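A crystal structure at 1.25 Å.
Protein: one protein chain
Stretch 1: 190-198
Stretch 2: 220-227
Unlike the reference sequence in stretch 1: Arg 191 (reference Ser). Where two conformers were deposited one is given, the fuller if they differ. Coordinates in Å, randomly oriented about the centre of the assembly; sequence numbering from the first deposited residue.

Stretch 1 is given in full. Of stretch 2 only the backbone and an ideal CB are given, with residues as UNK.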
# COMPACT_ATOMS: atom_id res chain seq x y z
N PRO A 190 -4.11 8.12 -13.11
CA PRO A 190 -5.09 7.92 -12.05
C PRO A 190 -6.45 7.58 -12.63
O PRO A 190 -6.90 8.21 -13.59
CB PRO A 190 -5.12 9.27 -11.33
CG PRO A 190 -4.67 10.25 -12.35
CD PRO A 190 -3.64 9.51 -13.17
N ARG A 191 -7.06 6.55 -12.05
CA ARG A 191 -8.36 6.04 -12.48
C ARG A 191 -9.47 6.96 -11.96
O ARG A 191 -9.23 7.83 -11.12
CB ARG A 191 -8.52 4.61 -11.97
CG ARG A 191 -8.56 4.52 -10.45
CD ARG A 191 -8.50 3.10 -9.89
NE ARG A 191 -7.14 2.66 -9.62
CZ ARG A 191 -6.42 1.89 -10.43
NH1 ARG A 191 -6.92 1.47 -11.59
NH2 ARG A 191 -5.19 1.55 -10.11
N VAL A 192 -10.69 6.77 -12.47
CA VAL A 192 -11.89 7.43 -11.94
C VAL A 192 -11.99 7.21 -10.42
O VAL A 192 -12.44 8.09 -9.68
CB VAL A 192 -13.15 6.93 -12.69
CG1 VAL A 192 -14.43 7.26 -11.94
CG2 VAL A 192 -13.19 7.50 -14.11
N GLY A 193 -11.54 6.04 -9.98
CA GLY A 193 -11.51 5.69 -8.57
C GLY A 193 -10.58 6.58 -7.76
O GLY A 193 -10.95 7.07 -6.70
N ILE A 194 -9.37 6.78 -8.26
CA ILE A 194 -8.38 7.61 -7.57
C ILE A 194 -8.85 9.05 -7.52
O ILE A 194 -8.73 9.72 -6.50
CB ILE A 194 -7.01 7.55 -8.27
CG1 ILE A 194 -6.32 6.22 -7.98
CG2 ILE A 194 -6.14 8.71 -7.81
CD1 ILE A 194 -4.94 6.11 -8.60
N ILE A 195 -9.41 9.53 -8.63
CA ILE A 195 -9.90 10.89 -8.70
C ILE A 195 -11.05 11.15 -7.72
O ILE A 195 -11.11 12.21 -7.09
CB ILE A 195 -10.29 11.26 -10.14
CG1 ILE A 195 -9.04 11.31 -11.02
CG2 ILE A 195 -11.01 12.59 -10.19
CD1 ILE A 195 -9.27 11.97 -12.34
N ASP A 196 -11.95 10.18 -7.60
CA ASP A 196 -13.09 10.31 -6.69
C ASP A 196 -12.63 10.26 -5.24
O ASP A 196 -13.19 10.93 -4.37
CB ASP A 196 -14.16 9.26 -6.97
CG ASP A 196 -15.53 9.71 -6.52
OD1 ASP A 196 -16.29 8.85 -6.03
OD2 ASP A 196 -15.84 10.92 -6.64
N LEU A 197 -11.59 9.48 -4.98
CA LEU A 197 -11.01 9.44 -3.66
C LEU A 197 -10.47 10.83 -3.28
O LEU A 197 -10.79 11.37 -2.22
CB LEU A 197 -9.92 8.38 -3.63
CG LEU A 197 -9.36 8.00 -2.27
CD1 LEU A 197 -10.46 7.43 -1.37
CD2 LEU A 197 -8.24 7.00 -2.47
N GLN A 198 -9.69 11.42 -4.18
CA GLN A 198 -9.15 12.76 -3.98
C GLN A 198 -10.26 13.78 -3.69
O GLN A 198 -10.14 14.59 -2.78
CB GLN A 198 -8.34 13.22 -5.20
CG GLN A 198 -7.09 12.40 -5.48
CD GLN A 198 -6.48 12.74 -6.82
OE1 GLN A 198 -7.01 13.54 -7.59
NE2 GLN A 198 -5.34 12.13 -7.11
N UNK A 220 -20.34 7.25 2.80
CA UNK A 220 -19.72 7.94 1.67
C UNK A 220 -19.61 6.99 0.48
O UNK A 220 -18.88 6.00 0.53
CB UNK A 220 -18.34 8.48 2.05
N UNK A 221 -20.34 7.30 -0.59
CA UNK A 221 -20.23 6.51 -1.81
C UNK A 221 -19.02 6.97 -2.62
O UNK A 221 -18.81 8.16 -2.82
CB UNK A 221 -21.51 6.62 -2.64
N UNK A 222 -18.23 6.00 -3.07
CA UNK A 222 -17.05 6.26 -3.89
C UNK A 222 -17.09 5.46 -5.18
O UNK A 222 -17.45 4.28 -5.17
CB UNK A 222 -15.77 5.93 -3.11
N UNK A 223 -16.72 6.10 -6.27
CA UNK A 223 -16.51 5.39 -7.53
C UNK A 223 -15.24 4.56 -7.43
O UNK A 223 -14.22 5.03 -6.93
CB UNK A 223 -16.43 6.37 -8.71
N UNK A 224 -15.31 3.32 -7.91
CA UNK A 224 -14.09 2.55 -8.13
C UNK A 224 -13.79 2.47 -9.63
O UNK A 224 -12.68 2.11 -10.03
CB UNK A 224 -14.22 1.15 -7.53
N UNK A 225 -14.79 2.82 -10.43
CA UNK A 225 -14.70 2.89 -11.89
C UNK A 225 -15.85 3.77 -12.36
O UNK A 225 -16.60 4.29 -11.53
CB UNK A 225 -14.75 1.50 -12.53
N UNK A 226 -16.01 3.94 -13.67
CA UNK A 226 -17.15 4.70 -14.19
C UNK A 226 -18.47 4.06 -13.75
O UNK A 226 -19.40 4.76 -13.33
CB UNK A 226 -17.09 4.78 -15.72
N UNK A 227 -18.53 2.73 -13.82
CA UNK A 227 -19.79 1.99 -13.65
C UNK A 227 -19.98 1.37 -12.26
O UNK A 227 -21.09 0.98 -11.90
CB UNK A 227 -19.87 0.88 -14.70

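Stretch 1 presents the first turns of a helix, 192-198, to a strand at 220-223 whose N-to-C direction makes an angle of 147° with the helix axis; the axes approach to 7.2 Å. The strand therefore runs roughly antiparallel to the helix, and the nearest pair of CA atoms, those of Gly 193 and position 224, lie 4.1 Å apart.

Position 220 has extended angles (-110/115), and its ideal CB has nothing of stretch 1 within 5.5 Å. Stretch 1 sets no preference, although a beta-branched residue suits such a backbone. The residue is Val 220, and it makes no contact with the helix.

At position 221 the CA-to-CB bond points away, again with no neighbour within 5.5 Å. A long polar chain would be as acceptable as a small one. Lys 221 is deposited, and its carbonyl matters more to this contact: a water lies 2.8 Å from Lys 221 O and 2.6 Å from Asp 196 OD1.

Position 222 points sideways, with its ideal CB 4.2 Å from Asp 196 OD1. In a different direction, about 98° from that of Asp 196 OD1 as seen from the ideal CB, Leu 197 CD1 lies 5.8 Å from the ideal CB of 222, so a branched or long aliphatic chain could reach an apolar surface; a small polar residue would fit beside the acid but leave that methyl uncovered. Leu 222 (chi1 m, chi2 t) takes the first course. Its end comes nearer than its CB, and Leu 222 CD1 meets Leu 197 CD1 at 4.0 Å.

Position 223 points toward the helix. Its ideal CB is 3.7 Å from Asp 196 OD1 and 3.9 Å from Val 192 CG1, so a side chain must start between a carboxylate and a methyl and then turn outward. A flexible chain with an aliphatic first part would suit, whether polar or apolar at its tip. The backbone supplies the main anchor: N of 223 donates to Asp 196 OD1 at 2.8 Å, with a nearly linear angle of 175°. Its O accepts a CA-H...O contact from Gly 193 CA at 3.2 Å, and a water bridges this O and Gly 193 O, donating to each at 2.7 Å. The residue is Gln 223; its CB packs 3.9 Å from Val 192 CG1, and its end leads away.

Position 224 points away (-105/-15), so stretch 1 imposes little on its side chain and many residues would do. Val 224 is found. A water donates to Val 224 O at 2.6 Å and accepts from Gly 193 N at 3.2 Å.

Position 225 also points away, and its extended backbone (-160/-177) admits small or polar residues readily. In Ser 225, it is the carbonyl that touches stretch 1, with O 3.7 Å from Val 192 CG1.

Position 226 points sideways, its ideal CB 5.0 Å from Val 192 CG2; a modest aliphatic chain could close that gap. Val 226 does so, CG2 to Val 192 CG2 at 3.9 Å.

Position 227 is out of reach and therefore unconstrained by stretch 1; it is Gln 227.

Stretch 2, residues 220-227: VKLQVSVQ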
# COMPACT_ATOMS: atom_id res chain seq x y z
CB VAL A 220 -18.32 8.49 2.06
CG1 VAL A 220 -17.69 9.23 0.88
CG2 VAL A 220 -18.39 9.39 3.28
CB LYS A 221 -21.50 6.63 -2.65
CG LYS A 221 -21.50 5.75 -3.89
CD LYS A 221 -22.73 5.98 -4.76
CE LYS A 221 -22.73 7.37 -5.40
NZ LYS A 221 -21.86 7.47 -6.59
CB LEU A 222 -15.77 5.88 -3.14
CG LEU A 222 -15.39 6.65 -1.87
CD1 LEU A 222 -14.16 6.01 -1.24
CD2 LEU A 222 -15.14 8.12 -2.16
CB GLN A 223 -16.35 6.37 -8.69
CG GLN A 223 -17.52 7.30 -8.89
CD GLN A 223 -18.79 6.60 -9.36
OE1 GLN A 223 -18.74 5.63 -10.12
NE2 GLN A 223 -19.92 7.10 -8.91
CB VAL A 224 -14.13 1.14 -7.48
CG1 VAL A 224 -14.21 1.27 -5.96
CG2 VAL A 224 -15.27 0.30 -8.01
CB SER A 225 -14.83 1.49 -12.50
OG SER A 225 -16.10 0.94 -12.20
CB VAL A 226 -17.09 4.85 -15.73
CG1 VAL A 226 -18.29 5.63 -16.26
CG2 VAL A 226 -15.79 5.52 -16.16
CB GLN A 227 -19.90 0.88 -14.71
CG GLN A 227 -19.79 1.33 -16.17
CD GLN A 227 -21.01 2.10 -16.67
OE1 GLN A 227 -22.09 2.05 -16.07
NE2 GLN A 227 -20.84 2.80 -17.78
O HOH W 1 -12.60 5.85 -4.94
O HOH W 2 -11.38 3.41 -11.83
O HOH W 3 -18.61 9.67 -5.11
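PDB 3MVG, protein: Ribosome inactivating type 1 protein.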